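PDB 1K1E: deoxy-D-mannose-octulosonate 8-phosphate phosphatase from Haemophilus influenzae Rd, which catalyses the magnesium-dependent hydrolysis of 3-deoxy-D-manno-octulosonate 8-phosphate to 3-deoxy-D-manno-octulosonate and inorganic phosphate, a step in lipopolysaccharide biosynthesis. Local coordinates for residues 87-92 and 97-102; 74-79 and 92-97; 83-88 and 115-120. One frame throughout, in Å; residues are numbered along the deposited sequence.

All three contacts draw on helix 84-95, which follows strand 76-79 and precedes strand 102-106 in sequence and packs on one face of the parallel sheet. Contact 3, at the beginning of the helix, is buried: an alanine methyl packs on a cysteine methylene beside a mercury ion, and a lysine reaches a sulfate near the cobalt site. Contact 1, partly buried, sits farther along, where a methionine holds the returning loop 97-102; it shares Cys88 and the mercury with contact 3. Contact 2 lies at the helix end over strand 76-79, where one leucine makes the apolar touch and waters bridge the rest. The chemistry thus passes from metal and charge to sulfur packing to solvent-mediated bonding.

Contact 1 (87-92 and 97-102). With HG (mercury (II) ion), chain N.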
# COMPACT_ATOMS: atom_id res chain seq x y z
N ALA A 87 1.94 -21.96 22.52
CA ALA A 87 0.87 -20.97 22.54
C ALA A 87 -0.31 -21.64 21.88
O ALA A 87 -1.45 -21.44 22.32
CB ALA A 87 1.22 -19.67 21.75
N CYS A 88 -0.08 -22.43 20.82
CA CYS A 88 -1.20 -23.10 20.17
C CYS A 88 -1.94 -23.97 21.15
O CYS A 88 -3.17 -23.89 21.25
CB CYS A 88 -0.84 -24.04 18.99
SG CYS A 88 -0.17 -23.06 17.58
N PHE A 89 -1.24 -24.85 21.84
CA PHE A 89 -1.99 -25.74 22.72
C PHE A 89 -2.72 -25.03 23.85
O PHE A 89 -3.82 -25.47 24.28
CB PHE A 89 -1.05 -26.80 23.22
CG PHE A 89 -0.47 -27.62 22.08
CD1 PHE A 89 -1.30 -28.43 21.32
CD2 PHE A 89 0.89 -27.60 21.80
CE1 PHE A 89 -0.77 -29.23 20.29
CE2 PHE A 89 1.41 -28.39 20.77
CZ PHE A 89 0.59 -29.21 20.03
N ASP A 90 -2.11 -23.94 24.32
CA ASP A 90 -2.70 -23.15 25.40
C ASP A 90 -3.98 -22.53 24.91
O ASP A 90 -4.97 -22.53 25.64
CB ASP A 90 -1.74 -22.07 25.86
CG ASP A 90 -0.57 -22.61 26.65
OD1 ASP A 90 0.43 -21.83 26.86
OD2 ASP A 90 -0.67 -23.79 27.05
N LEU A 91 -3.97 -22.01 23.67
CA LEU A 91 -5.19 -21.38 23.14
C LEU A 91 -6.24 -22.45 22.88
O LEU A 91 -7.45 -22.23 23.06
CB LEU A 91 -4.84 -20.61 21.85
CG LEU A 91 -4.05 -19.32 22.07
CD1 LEU A 91 -3.56 -18.77 20.67
CD2 LEU A 91 -4.98 -18.24 22.78
N MET A 92 -5.81 -23.62 22.46
CA MET A 92 -6.79 -24.67 22.19
C MET A 92 -7.48 -25.02 23.50
O MET A 92 -8.70 -25.15 23.54
CB MET A 92 -6.13 -25.95 21.67
CG MET A 92 -5.59 -25.74 20.21
SD MET A 92 -4.41 -27.04 19.83
CE MET A 92 -3.86 -26.69 18.19
N VAL A 97 -11.21 -26.90 22.58
CA VAL A 97 -11.18 -27.69 21.36
C VAL A 97 -9.86 -28.39 21.24
O VAL A 97 -8.88 -27.99 21.85
CB VAL A 97 -11.35 -26.80 20.12
CG1 VAL A 97 -12.63 -25.99 20.23
CG2 VAL A 97 -10.14 -25.94 19.96
N THR A 98 -9.82 -29.44 20.45
CA THR A 98 -8.62 -30.21 20.26
C THR A 98 -7.81 -29.68 19.08
O THR A 98 -8.32 -28.88 18.29
CB THR A 98 -8.94 -31.68 19.95
OG1 THR A 98 -9.47 -31.77 18.63
CG2 THR A 98 -10.05 -32.22 20.92
N ALA A 99 -6.56 -30.13 18.95
CA ALA A 99 -5.72 -29.67 17.84
C ALA A 99 -6.32 -30.10 16.51
O ALA A 99 -6.34 -29.32 15.54
CB ALA A 99 -4.26 -30.20 17.95
N GLU A 100 -6.84 -31.33 16.43
CA GLU A 100 -7.44 -31.73 15.17
C GLU A 100 -8.55 -30.83 14.72
O GLU A 100 -8.81 -30.74 13.53
CB GLU A 100 -7.97 -33.19 15.20
CG GLU A 100 -8.81 -33.61 16.37
CD GLU A 100 -9.24 -35.09 16.26
OE1 GLU A 100 -9.66 -35.71 17.30
OE2 GLU A 100 -9.17 -35.63 15.12
N GLN A 101 -9.21 -30.14 15.65
CA GLN A 101 -10.33 -29.25 15.31
C GLN A 101 -9.88 -27.78 15.16
O GLN A 101 -10.71 -26.88 15.06
CB GLN A 101 -11.40 -29.31 16.42
CG GLN A 101 -11.74 -30.72 16.99
CD GLN A 101 -12.64 -30.72 18.29
OE1 GLN A 101 -12.45 -29.94 19.25
NE2 GLN A 101 -13.61 -31.65 18.33
N THR A 102 -8.58 -27.55 15.18
CA THR A 102 -8.05 -26.18 15.07
C THR A 102 -7.33 -25.95 13.76
O THR A 102 -6.68 -26.87 13.25
CB THR A 102 -7.05 -25.97 16.16
OG1 THR A 102 -7.66 -26.24 17.43
CG2 THR A 102 -6.53 -24.53 16.16
HG HG N . -1.66 -24.07 16.00
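Met92 and Ala99 make most of the apolar packing. The Met92 chain leaves the helix with CG beside the backbone N (chi1 -70°) and then runs fully extended, which lays the thioether along the loop: SD passes 3.5 Å from Ala99 CA, and the terminal CE rests 3.5 Å from Ala99 CB. A long, unbranched and polarisable side chain suits this place, because it can reach straight from the helix to the loop and lay its sulfur and methyl against Ala99, while the small methyl of Ala99 lets the loop come close. Phe89 adds a looser touch, with Ala99 CB 4.3 Å from CE1 at the ring edge. Thr102 meets the same methionine from farther along, its OG1 3.5 Å from Met92 CG and its methyl near CE.

The polar bonds shape the backbone. Val97 N donates to Met92 O at 3.2 Å and nearly straight (167°), tying the start of the loop to the last turns of the helix. Within the loop, Thr102 OG1 donates to Thr98 O over 2.9 Å, and Gln101 N reaches that same oxygen from the opposite face of its plane. Gln101 returns the grip through OE1, which accepts from Thr98 N at 2.9 Å.

One turn before Met92, Cys88 binds a mercury ion through SG. Thr102 also packs on Phe10 and Ile12 of the neighbouring strand 10-14. The arrangement is the helix-to-strand half of a right-handed beta-alpha-beta crossover, which brings the chain from helix 84-95 into strand 102-106 of the Rossmann-like HAD fold.

Contact 2 (74-79 and 92-97); sequences IKLFFL and MKQAGV
This is a helix-on-sheet contact, part apolar and part water-bridged, in which the last turn of helix 84-95 covers strand 76-79, outermost at one side of the parallel sheet within the chain, at Leu76. The two methyls of Leu76 straddle neighbouring helix residues: CD1 lies 3.9 Å from Ala95 CB, and CD2 lies 3.6 Å from Gln94 NE2, beside the aliphatic foot of that glutamine. A branched leucine can serve both at once, and the short Ala95 lets the helix settle on it. Leu76 and Gln94 point past each other in opposite directions, so the amide end of Gln94 travels on toward the strand backbone.

Strand, helix and the following strand 102-106 form a beta-alpha-beta crossover of the HAD fold; the crossover passes over strands 53-58 and 10-14, and Phe10 of the latter touches both Leu76 and Ala95. The helix ends here in a Schellman motif: Gly96, at positive phi, is its C-prime residue, with a weak bond from Gly96 N to Lys93 O inside the bond of Val97 to Met92. At these backbone angles a side chain would press on the carbonyl oxygen of Ala95, so a residue without CB suits the place.

Waters bridge the rest. Gln94 NE2 spends its two protons on two of them, each 2.7 Å away; one also accepts from Phe77 N at 3.1 Å, the other from Lys75 NZ. A further water lies between Gln94 OE1 and Phe77 O, 2.8 Å from the first and 2.7 Å from the second, though it has more acceptors in reach than protons to give. OE1 is also hydrogen-bonded to a glycerol, probably from the crystallisation liquor. An amide, able to donate and accept, suits this wet edge.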
# COMPACT_ATOMS: atom_id res chain seq x y z
N ILE A 74 -12.80 -10.47 19.94
CA ILE A 74 -11.95 -11.66 20.13
C ILE A 74 -11.57 -11.72 21.59
O ILE A 74 -11.08 -10.72 22.12
CB ILE A 74 -10.68 -11.55 19.22
CG1 ILE A 74 -11.09 -11.74 17.75
CG2 ILE A 74 -9.64 -12.49 19.62
CD1 ILE A 74 -9.88 -11.75 16.76
N LYS A 75 -11.81 -12.84 22.28
CA LYS A 75 -11.42 -12.88 23.70
C LYS A 75 -10.18 -13.72 23.98
O LYS A 75 -9.58 -13.61 25.03
CB LYS A 75 -12.55 -13.46 24.57
CG LYS A 75 -12.19 -13.48 26.05
CD LYS A 75 -12.64 -14.78 26.81
CE LYS A 75 -11.61 -15.10 27.98
NZ LYS A 75 -11.77 -16.44 28.60
N LEU A 76 -9.82 -14.57 23.02
CA LEU A 76 -8.69 -15.49 23.13
C LEU A 76 -7.48 -15.00 22.36
O LEU A 76 -7.57 -14.87 21.16
CB LEU A 76 -9.12 -16.84 22.54
CG LEU A 76 -10.35 -17.53 23.16
CD1 LEU A 76 -10.51 -18.91 22.56
CD2 LEU A 76 -10.21 -17.61 24.67
N PHE A 77 -6.36 -14.76 23.03
CA PHE A 77 -5.18 -14.30 22.33
C PHE A 77 -3.97 -14.58 23.19
O PHE A 77 -4.07 -14.68 24.41
CB PHE A 77 -5.24 -12.78 22.06
CG PHE A 77 -5.62 -12.00 23.24
CD1 PHE A 77 -4.67 -11.53 24.12
CD2 PHE A 77 -6.95 -11.66 23.44
CE1 PHE A 77 -5.03 -10.70 25.19
CE2 PHE A 77 -7.33 -10.83 24.51
CZ PHE A 77 -6.35 -10.36 25.37
N PHE A 78 -2.83 -14.65 22.55
CA PHE A 78 -1.56 -14.86 23.22
C PHE A 78 -0.63 -13.93 22.43
O PHE A 78 -0.26 -14.15 21.24
CB PHE A 78 -1.16 -16.32 23.07
CG PHE A 78 -0.36 -16.84 24.21
CD1 PHE A 78 -0.65 -18.08 24.75
CD2 PHE A 78 0.68 -16.09 24.74
CE1 PHE A 78 0.12 -18.59 25.84
CE2 PHE A 78 1.45 -16.59 25.85
CZ PHE A 78 1.16 -17.84 26.38
N LEU A 79 -0.24 -12.87 23.12
CA LEU A 79 0.58 -11.79 22.55
C LEU A 79 1.92 -11.71 23.26
O LEU A 79 2.03 -12.01 24.46
CB LEU A 79 -0.18 -10.45 22.65
CG LEU A 79 -1.65 -10.45 22.13
CD1 LEU A 79 -2.28 -9.07 22.24
CD2 LEU A 79 -1.69 -10.89 20.65
N MET A 92 -5.81 -23.62 22.46
CA MET A 92 -6.79 -24.67 22.19
C MET A 92 -7.48 -25.02 23.50
O MET A 92 -8.70 -25.15 23.54
CB MET A 92 -6.13 -25.95 21.67
CG MET A 92 -5.59 -25.74 20.21
SD MET A 92 -4.41 -27.04 19.83
CE MET A 92 -3.86 -26.69 18.19
N LYS A 93 -6.66 -25.19 24.55
CA LYS A 93 -7.22 -25.55 25.84
C LYS A 93 -8.20 -24.45 26.28
O LYS A 93 -9.27 -24.76 26.84
CB LYS A 93 -6.09 -25.74 26.87
CG LYS A 93 -6.47 -26.61 28.07
N GLN A 94 -7.87 -23.18 26.00
CA GLN A 94 -8.80 -22.11 26.40
C GLN A 94 -10.06 -22.22 25.60
O GLN A 94 -11.17 -21.94 26.11
CB GLN A 94 -8.19 -20.71 26.24
CG GLN A 94 -7.20 -20.28 27.33
CD GLN A 94 -6.58 -18.97 27.02
OE1 GLN A 94 -5.33 -18.86 26.91
NE2 GLN A 94 -7.41 -17.93 26.85
N ALA A 95 -9.93 -22.67 24.36
CA ALA A 95 -11.12 -22.77 23.49
C ALA A 95 -11.99 -23.98 23.77
O ALA A 95 -13.17 -24.02 23.38
CB ALA A 95 -10.68 -22.79 21.95
N GLY A 96 -11.42 -24.98 24.40
CA GLY A 96 -12.17 -26.18 24.68
C GLY A 96 -12.21 -27.06 23.44
O GLY A 96 -13.13 -27.86 23.25
N VAL A 97 -11.21 -26.90 22.58
CA VAL A 97 -11.18 -27.69 21.36
C VAL A 97 -9.86 -28.39 21.24
O VAL A 97 -8.88 -27.99 21.85
CB VAL A 97 -11.35 -26.80 20.12
CG1 VAL A 97 -12.63 -25.99 20.23
CG2 VAL A 97 -10.14 -25.94 19.96
O HOH W 1 -6.86 -15.41 26.00
O HOH W 2 -9.80 -17.98 28.15
O HOH W 3 -11.93 -19.73 27.40
O HOH W 4 -4.05 -16.40 26.53

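Contact 3 (83-88 and 115-120). With HG (mercury (II) ion), chain N; SO4 (sulfate ion), chain O.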
# COMPACT_ATOMS: atom_id res chain seq x y z
N GLU A 83 7.43 -18.20 20.88
CA GLU A 83 7.45 -19.65 20.74
C GLU A 83 6.00 -20.05 20.59
O GLU A 83 5.28 -20.33 21.57
CB GLU A 83 8.09 -20.28 21.97
CG GLU A 83 8.19 -21.76 21.90
CD GLU A 83 6.90 -22.46 22.28
OE1 GLU A 83 6.48 -22.30 23.44
OE2 GLU A 83 6.30 -23.16 21.41
N LYS A 84 5.60 -20.14 19.32
CA LYS A 84 4.21 -20.41 19.01
C LYS A 84 3.64 -21.80 19.19
O LYS A 84 2.44 -21.92 19.38
CB LYS A 84 3.92 -19.91 17.58
CG LYS A 84 4.14 -18.40 17.49
CD LYS A 84 3.70 -17.84 16.13
CE LYS A 84 3.96 -16.30 16.06
NZ LYS A 84 3.23 -15.78 14.85
N GLU A 85 4.47 -22.84 19.18
CA GLU A 85 3.88 -24.17 19.35
C GLU A 85 3.17 -24.36 20.71
O GLU A 85 2.11 -24.95 20.76
CB GLU A 85 4.93 -25.27 19.20
CG GLU A 85 4.32 -26.67 19.46
CD GLU A 85 5.39 -27.76 19.57
OE1 GLU A 85 6.48 -27.56 18.97
OE2 GLU A 85 5.15 -28.80 20.24
N THR A 86 3.75 -23.91 21.82
CA THR A 86 3.01 -24.13 23.04
C THR A 86 1.83 -23.14 23.14
O THR A 86 0.82 -23.48 23.76
CB THR A 86 3.91 -24.03 24.27
OG1 THR A 86 4.49 -22.75 24.30
CG2 THR A 86 5.02 -25.10 24.19
N ALA A 87 1.94 -21.96 22.52
CA ALA A 87 0.87 -20.97 22.54
C ALA A 87 -0.31 -21.64 21.88
O ALA A 87 -1.45 -21.44 22.32
CB ALA A 87 1.22 -19.67 21.75
N CYS A 88 -0.08 -22.43 20.82
CA CYS A 88 -1.20 -23.10 20.17
C CYS A 88 -1.94 -23.97 21.15
O CYS A 88 -3.17 -23.89 21.25
CB CYS A 88 -0.84 -24.04 18.99
SG CYS A 88 -0.17 -23.06 17.58
N PHE A 115 1.96 -24.51 12.57
CA PHE A 115 1.29 -25.33 11.58
C PHE A 115 1.27 -26.77 12.08
O PHE A 115 0.28 -27.45 11.96
CB PHE A 115 2.04 -25.33 10.23
CG PHE A 115 2.17 -23.96 9.60
CD1 PHE A 115 3.30 -23.63 8.81
CD2 PHE A 115 1.18 -23.01 9.73
CE1 PHE A 115 3.42 -22.38 8.17
CE2 PHE A 115 1.29 -21.77 9.09
CZ PHE A 115 2.42 -21.46 8.31
N ALA A 116 2.43 -27.20 12.62
CA ALA A 116 2.63 -28.57 13.11
C ALA A 116 1.73 -28.89 14.30
O ALA A 116 1.23 -29.99 14.43
CB ALA A 116 4.08 -28.78 13.47
N ALA A 117 1.52 -27.92 15.16
CA ALA A 117 0.70 -28.15 16.34
C ALA A 117 -0.79 -28.18 15.97
O ALA A 117 -1.57 -28.92 16.63
CB ALA A 117 0.95 -27.12 17.31
N CYS A 118 -1.20 -27.43 14.92
CA CYS A 118 -2.64 -27.45 14.52
C CYS A 118 -2.99 -28.61 13.58
O CYS A 118 -2.13 -29.16 12.92
CB CYS A 118 -3.06 -26.16 13.83
SG CYS A 118 -3.51 -24.78 14.92
N GLY A 119 -4.26 -28.94 13.51
CA GLY A 119 -4.72 -30.01 12.65
C GLY A 119 -4.75 -29.60 11.19
O GLY A 119 -4.52 -30.43 10.33
N THR A 120 -5.01 -28.33 10.91
CA THR A 120 -5.10 -27.82 9.53
C THR A 120 -4.31 -26.52 9.51
O THR A 120 -4.32 -25.78 10.50
CB THR A 120 -6.58 -27.48 9.19
OG1 THR A 120 -7.36 -28.69 9.29
CG2 THR A 120 -6.74 -26.87 7.83
HG HG N . -1.66 -24.07 16.00
S SO4 O . 5.58 -13.20 14.95
O1 SO4 O . 5.50 -14.50 14.29
O2 SO4 O . 6.05 -12.22 13.93
O3 SO4 O . 6.52 -13.22 16.06
O4 SO4 O . 4.20 -12.93 15.44
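Ala117 meets the first turns of helix 84-95 with its methyl alone. Ala117 CB sits 3.9 Å from Cys88 CB and 4.0 Å from Glu85 CG, so two side chains one turn apart flank it. A small methyl suits a place where the CA atoms of Glu85 and Ala117 are 5.9 Å apart. Glu85, with CG anti to the backbone N (chi1 177°), offers only its aliphatic part here; it also packs on Leu172 of the second subunit.

In this crystal a mercury ion, foreign to the enzyme, also bridges the segments, 2.4 Å from Cys88 SG and 2.3 Å from Cys118 SG. The two sulfurs subtend about 163° at the metal, close to the linear geometry that mercury commonly adopts with thiolates, and Ala114 O supplies a third ligand.

Ionic contacts mark the phosphatase site at the C-terminal ends of the sheet strands. The extended chain of Lys84 carries NZ to a sulfate, bonding O1 at 2.7 Å and O4 weakly at 3.1 Å; Asp14, a ligand of the bound cobalt in the DxDx pattern of HAD enzymes, and Asp111 form salt bridges to the same nitrogen. Lys84 probably binds the substrate, as in relatives, and the sulfate, probably from the crystallisation liquor and also bonded by Gly59 N, is consistent with a phosphate position.

Just before Lys84, Glu83 serves as N-cap: its OE2 accepts from Thr86 N at 2.7 Å through the syn lone pair. A carboxylate is apt there: its negative charge would be expected to compensate the positive end of the helix dipole.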